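Local coordinates for putative uncharacterized protein (Mycobacterium tuberculosis, PDB 2ZQ5) that probably transfers a sulfuryl group to an acceptor molecule as a sulfotransferase, most likely using PAPS as the donor, as its family does, at residues D45-Q48 with G49-L53; L56-K59 with M60-F64. All blocks are in the same frame, centred on the assembly; numbering follows the deposited sequence.

Contact 1 (D45-Q48 with G49-L53); sequences DAYQ and GEAGL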
loop_
_atom_site.group_PDB
_atom_site.type_symbol
_atom_site.label_atom_id
_atom_site.label_comp_id
_atom_site.label_asym_id
_atom_site.label_seq_id
_atom_site.Cartn_x
_atom_site.Cartn_y
_atom_site.Cartn_z
ATOM N N ASP A 45 17.570 -10.809 5.499
ATOM C CA ASP A 45 18.816 -10.510 6.195
ATOM C C ASP A 45 18.602 -9.342 7.152
ATOM O O ASP A 45 19.186 -9.296 8.234
ATOM C CB ASP A 45 19.934 -10.160 5.205
ATOM C CG ASP A 45 20.496 -11.378 4.491
ATOM O OD1 ASP A 45 20.101 -12.517 4.827
ATOM O OD2 ASP A 45 21.343 -11.191 3.591
ATOM N N ALA A 46 17.756 -8.396 6.755
ATOM C CA ALA A 46 17.480 -7.242 7.597
ATOM C C ALA A 46 16.681 -7.659 8.829
ATOM O O ALA A 46 17.021 -7.291 9.950
ATOM C CB ALA A 46 16.718 -6.187 6.806
ATOM N N TYR A 47 15.620 -8.433 8.625
ATOM C CA TYR A 47 14.802 -8.879 9.748
ATOM C C TYR A 47 15.618 -9.647 10.772
ATOM O O TYR A 47 15.580 -9.359 11.967
ATOM C CB TYR A 47 13.667 -9.796 9.275
ATOM C CG TYR A 47 12.464 -9.092 8.696
ATOM C CD1 TYR A 47 11.872 -8.018 9.357
ATOM C CD2 TYR A 47 11.891 -9.526 7.502
ATOM C CE1 TYR A 47 10.741 -7.388 8.844
ATOM C CE2 TYR A 47 10.756 -8.906 6.981
ATOM C CZ TYR A 47 10.190 -7.837 7.655
ATOM O OH TYR A 47 9.088 -7.202 7.138
ATOM N N GLN A 48 16.369 -10.625 10.287
ATOM C CA GLN A 48 17.152 -11.479 11.162
ATOM C C GLN A 48 18.443 -10.867 11.697
ATOM O O GLN A 48 19.004 -11.361 12.672
ATOM C CB GLN A 48 17.411 -12.804 10.434
ATOM C CG GLN A 48 16.104 -13.410 9.903
ATOM C CD GLN A 48 16.275 -14.735 9.183
ATOM O OE1 GLN A 48 17.075 -14.857 8.255
ATOM N NE2 GLN A 48 15.503 -15.735 9.600
ATOM N N GLY A 49 18.895 -9.772 11.092
ATOM C CA GLY A 49 20.121 -9.149 11.554
ATOM C C GLY A 49 19.995 -7.836 12.308
ATOM O O GLY A 49 20.930 -7.440 13.007
ATOM N N GLU A 50 18.857 -7.158 12.197
ATOM C CA GLU A 50 18.706 -5.870 12.868
ATOM C C GLU A 50 17.314 -5.524 13.391
ATOM O O GLU A 50 17.166 -4.569 14.154
ATOM C CB GLU A 50 19.177 -4.766 11.919
ATOM C CG GLU A 50 18.672 -4.976 10.504
ATOM C CD GLU A 50 19.211 -3.976 9.497
ATOM O OE1 GLU A 50 20.427 -3.693 9.505
ATOM O OE2 GLU A 50 18.408 -3.493 8.677
ATOM N N ALA A 51 16.298 -6.291 13.008
ATOM C CA ALA A 51 14.940 -5.988 13.445
ATOM C C ALA A 51 14.622 -6.355 14.895
ATOM O O ALA A 51 13.566 -5.988 15.404
ATOM C CB ALA A 51 13.934 -6.646 12.504
ATOM N N GLY A 52 15.529 -7.077 15.551
ATOM C CA GLY A 52 15.310 -7.465 16.938
ATOM C C GLY A 52 13.963 -8.122 17.180
ATOM O O GLY A 52 13.293 -7.849 18.178
ATOM N N LEU A 53 13.566 -9.005 16.272
ATOM C CA LEU A 53 12.283 -9.677 16.384
ATOM C C LEU A 53 12.182 -10.641 17.559
ATOM O O LEU A 53 13.154 -11.292 17.935
ATOM C CB LEU A 53 11.972 -10.439 15.091
ATOM C CG LEU A 53 11.879 -9.603 13.812
ATOM C CD1 LEU A 53 11.555 -10.524 12.644
ATOM C CD2 LEU A 53 10.815 -8.526 13.959
HETATM O O HOH W 1 15.305 -10.393 14.400
#
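The carboxyl-terminal turn of helix 36-50, where Tyr-47 packs against Ala-51 and Leu-53, is a worked example of how a helix is brought to its end. Gly-52, with phi 51°, is the residue at which the chain leaves helical angles, and this turn swings Leu-53 back toward the last helical turn. The methyl CB of Ala-51 lies 4.0 Å from CD1 of Tyr-47, at the edge of the ring and near its plane. CD1 of Leu-53 comes within 4.0 Å of Tyr-47 CB, the two side chains meeting at a slant. Chi1 of -80° sets the tyrosine CG beside the backbone N, and the turn about CB-CG (chi2 -48°) brings CD1 to the side of Ala-51 and Leu-53.

The backbone bonds are uneven here. Gly-49 N reaches Asp-45 O at 2.9 Å, but the bond is weak, as is that from Ala-51 N to Tyr-47 O at 3.3 Å. A water takes over the final turn: it donates to Tyr-47 O (2.7 Å) and accepts from Leu-53 N (2.9 Å), a bridge in place of a direct bond. Glu-50 lays its carboxylate beside Ala-46, OE2 standing 3.7 Å from CB, while OE1 is bonded to Ser-195 OG in the first turn of helix 194-201.

Around this helix end, Tyr-47 also packs on Leu-65 of helix 55-81 and on Tyr-187 and Val-193 of loops. Ser-277 OG bonds to Ala-51 O, Gly-52 pairs with Thr-278 through the backbone, and helix 194-201 borders the Ala-46 side.

Contact 2 (L56-K59 with M60-F64); sequences LGSK and MNRFF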
loop_
_atom_site.group_PDB
_atom_site.type_symbol
_atom_site.label_atom_id
_atom_site.label_comp_id
_atom_site.label_asym_id
_atom_site.label_seq_id
_atom_site.Cartn_x
_atom_site.Cartn_y
_atom_site.Cartn_z
ATOM N N LEU A 56 7.104 -13.826 18.683
ATOM C CA LEU A 56 5.872 -13.390 18.038
ATOM C C LEU A 56 6.172 -12.615 16.759
ATOM O O LEU A 56 5.533 -12.833 15.731
ATOM C CB LEU A 56 5.058 -12.509 18.988
ATOM C CG LEU A 56 3.810 -11.851 18.389
ATOM C CD1 LEU A 56 2.835 -12.920 17.918
ATOM C CD2 LEU A 56 3.155 -10.958 19.430
ATOM N N GLY A 57 7.140 -11.705 16.829
ATOM C CA GLY A 57 7.495 -10.914 15.663
ATOM C C GLY A 57 7.964 -11.765 14.497
ATOM O O GLY A 57 7.618 -11.503 13.340
ATOM N N SER A 58 8.759 -12.786 14.793
ATOM C CA SER A 58 9.262 -13.675 13.753
ATOM C C SER A 58 8.117 -14.488 13.154
ATOM O O SER A 58 8.066 -14.705 11.942
ATOM C CB SER A 58 10.326 -14.613 14.327
ATOM O OG SER A 58 9.827 -15.317 15.448
ATOM N N LYS A 59 7.195 -14.929 14.002
ATOM C CA LYS A 59 6.054 -15.706 13.535
ATOM C C LYS A 59 5.186 -14.855 12.613
ATOM O O LYS A 59 4.750 -15.314 11.555
ATOM C CB LYS A 59 5.215 -16.196 14.720
ATOM C CG LYS A 59 3.956 -16.947 14.307
ATOM C CD LYS A 59 3.093 -17.311 15.507
ATOM C CE LYS A 59 1.813 -18.007 15.064
ATOM N NZ LYS A 59 0.920 -18.333 16.210
ATOM N N MET A 60 4.950 -13.608 13.010
ATOM C CA MET A 60 4.125 -12.709 12.216
ATOM C C MET A 60 4.753 -12.393 10.865
ATOM O O MET A 60 4.088 -12.465 9.833
ATOM C CB MET A 60 3.863 -11.405 12.977
ATOM C CG MET A 60 3.070 -11.588 14.264
ATOM S SD MET A 60 1.506 -12.459 14.002
ATOM C CE MET A 60 0.565 -11.210 13.182
ATOM N N ASN A 61 6.035 -12.050 10.860
ATOM C CA ASN A 61 6.678 -11.733 9.596
ATOM C C ASN A 61 6.821 -12.955 8.699
ATOM O O ASN A 61 6.807 -12.834 7.473
ATOM C CB ASN A 61 8.019 -11.049 9.844
ATOM C CG ASN A 61 7.846 -9.611 10.283
ATOM O OD1 ASN A 61 7.290 -8.795 9.548
ATOM N ND2 ASN A 61 8.304 -9.295 11.489
ATOM N N ARG A 62 6.951 -14.134 9.300
ATOM C CA ARG A 62 7.048 -15.353 8.510
ATOM C C ARG A 62 5.709 -15.503 7.788
ATOM O O ARG A 62 5.654 -15.856 6.608
ATOM C CB ARG A 62 7.317 -16.556 9.424
ATOM C CG ARG A 62 7.336 -17.899 8.712
ATOM C CD ARG A 62 7.928 -19.004 9.593
ATOM N NE ARG A 62 7.285 -19.100 10.903
ATOM C CZ ARG A 62 7.828 -18.680 12.042
ATOM N NH1 ARG A 62 9.035 -18.126 12.046
ATOM N NH2 ARG A 62 7.168 -18.815 13.183
ATOM N N PHE A 63 4.630 -15.209 8.508
ATOM C CA PHE A 63 3.278 -15.290 7.965
ATOM C C PHE A 63 3.094 -14.276 6.832
ATOM O O PHE A 63 2.565 -14.608 5.768
ATOM C CB PHE A 63 2.255 -15.012 9.070
ATOM C CG PHE A 63 0.825 -15.130 8.622
ATOM C CD1 PHE A 63 0.228 -16.378 8.474
ATOM C CD2 PHE A 63 0.074 -13.993 8.345
ATOM C CE1 PHE A 63 -1.100 -16.491 8.055
ATOM C CE2 PHE A 63 -1.253 -14.096 7.925
ATOM C CZ PHE A 63 -1.840 -15.348 7.781
ATOM N N PHE A 64 3.538 -13.042 7.060
ATOM C CA PHE A 64 3.396 -12.001 6.048
ATOM C C PHE A 64 4.193 -12.283 4.780
ATOM O O PHE A 64 3.717 -12.019 3.674
ATOM C CB PHE A 64 3.826 -10.635 6.595
ATOM C CG PHE A 64 3.098 -10.211 7.837
ATOM C CD1 PHE A 64 1.744 -10.482 8.000
ATOM C CD2 PHE A 64 3.770 -9.516 8.838
ATOM C CE1 PHE A 64 1.065 -10.062 9.144
ATOM C CE2 PHE A 64 3.101 -9.091 9.983
ATOM C CZ PHE A 64 1.748 -9.366 10.137
HETATM O O HOH W 2 8.679 -17.658 15.718
#
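In the first turns of helix 55-81, Met-60 donates its N to Leu-56 O at 2.9 Å, in the regular i to i+4 pattern. Its side chain and that of Leu-56 leave the helix in one direction and run next to each other, and Met-60 CG rests 3.9 Å from Leu-56 CD1. Asn-61 uses one carbonyl twice: its N bonds to Gly-57 O at 3.0 Å with a nearly straight N-H (167°), and its ND2 adds a weak bond to the same oxygen.

Arg-62 continues the backbone pattern with N to Ser-58 O, but its side chain folds back. The bend at chi3 (53°) brings one guanidinium face over Lys-59 CA and Ser-58 O, with NH2 3.3 Å from that CA. At the edge, in the guanidinium plane, a water accepts from Arg-62 NH2 at 3.2 Å and donates to Ser-58 OG at 2.6 Å. That hydroxyl is also bonded to Val-55 O, and Arg-62 NH1 to Val-10 O. Phe-63 N then closes on Lys-59 O at 3.1 Å.

With the guanidinium bonded to Val-10 O and a water, its charge is probably eased by these neutral oxygens. The extended Lys-59 keeps NZ 7.0 Å from Arg-62 NH2, which probably limits the repulsion between these like charges.

How the contacts relate
Contacts 1 and 2 follow each other along the chain, one at the end of helix 36-50 and the other near the start of helix 55-81, with a short connection between. Their centres are about 12 Å apart, and Asn-61 joins them: its OD1 lies 3.4 Å from Tyr-47 OH and its ND2 3.6 Å from Leu-53 CD2, both as packing. The end of one helix and the start of the next thus pack against each other across the short connection. Their centres lie on the same side of the chain's centre, about 22 and 19 Å from it, in helices that precede the first strand of the five-stranded parallel sheet of the sulfotransferase fold.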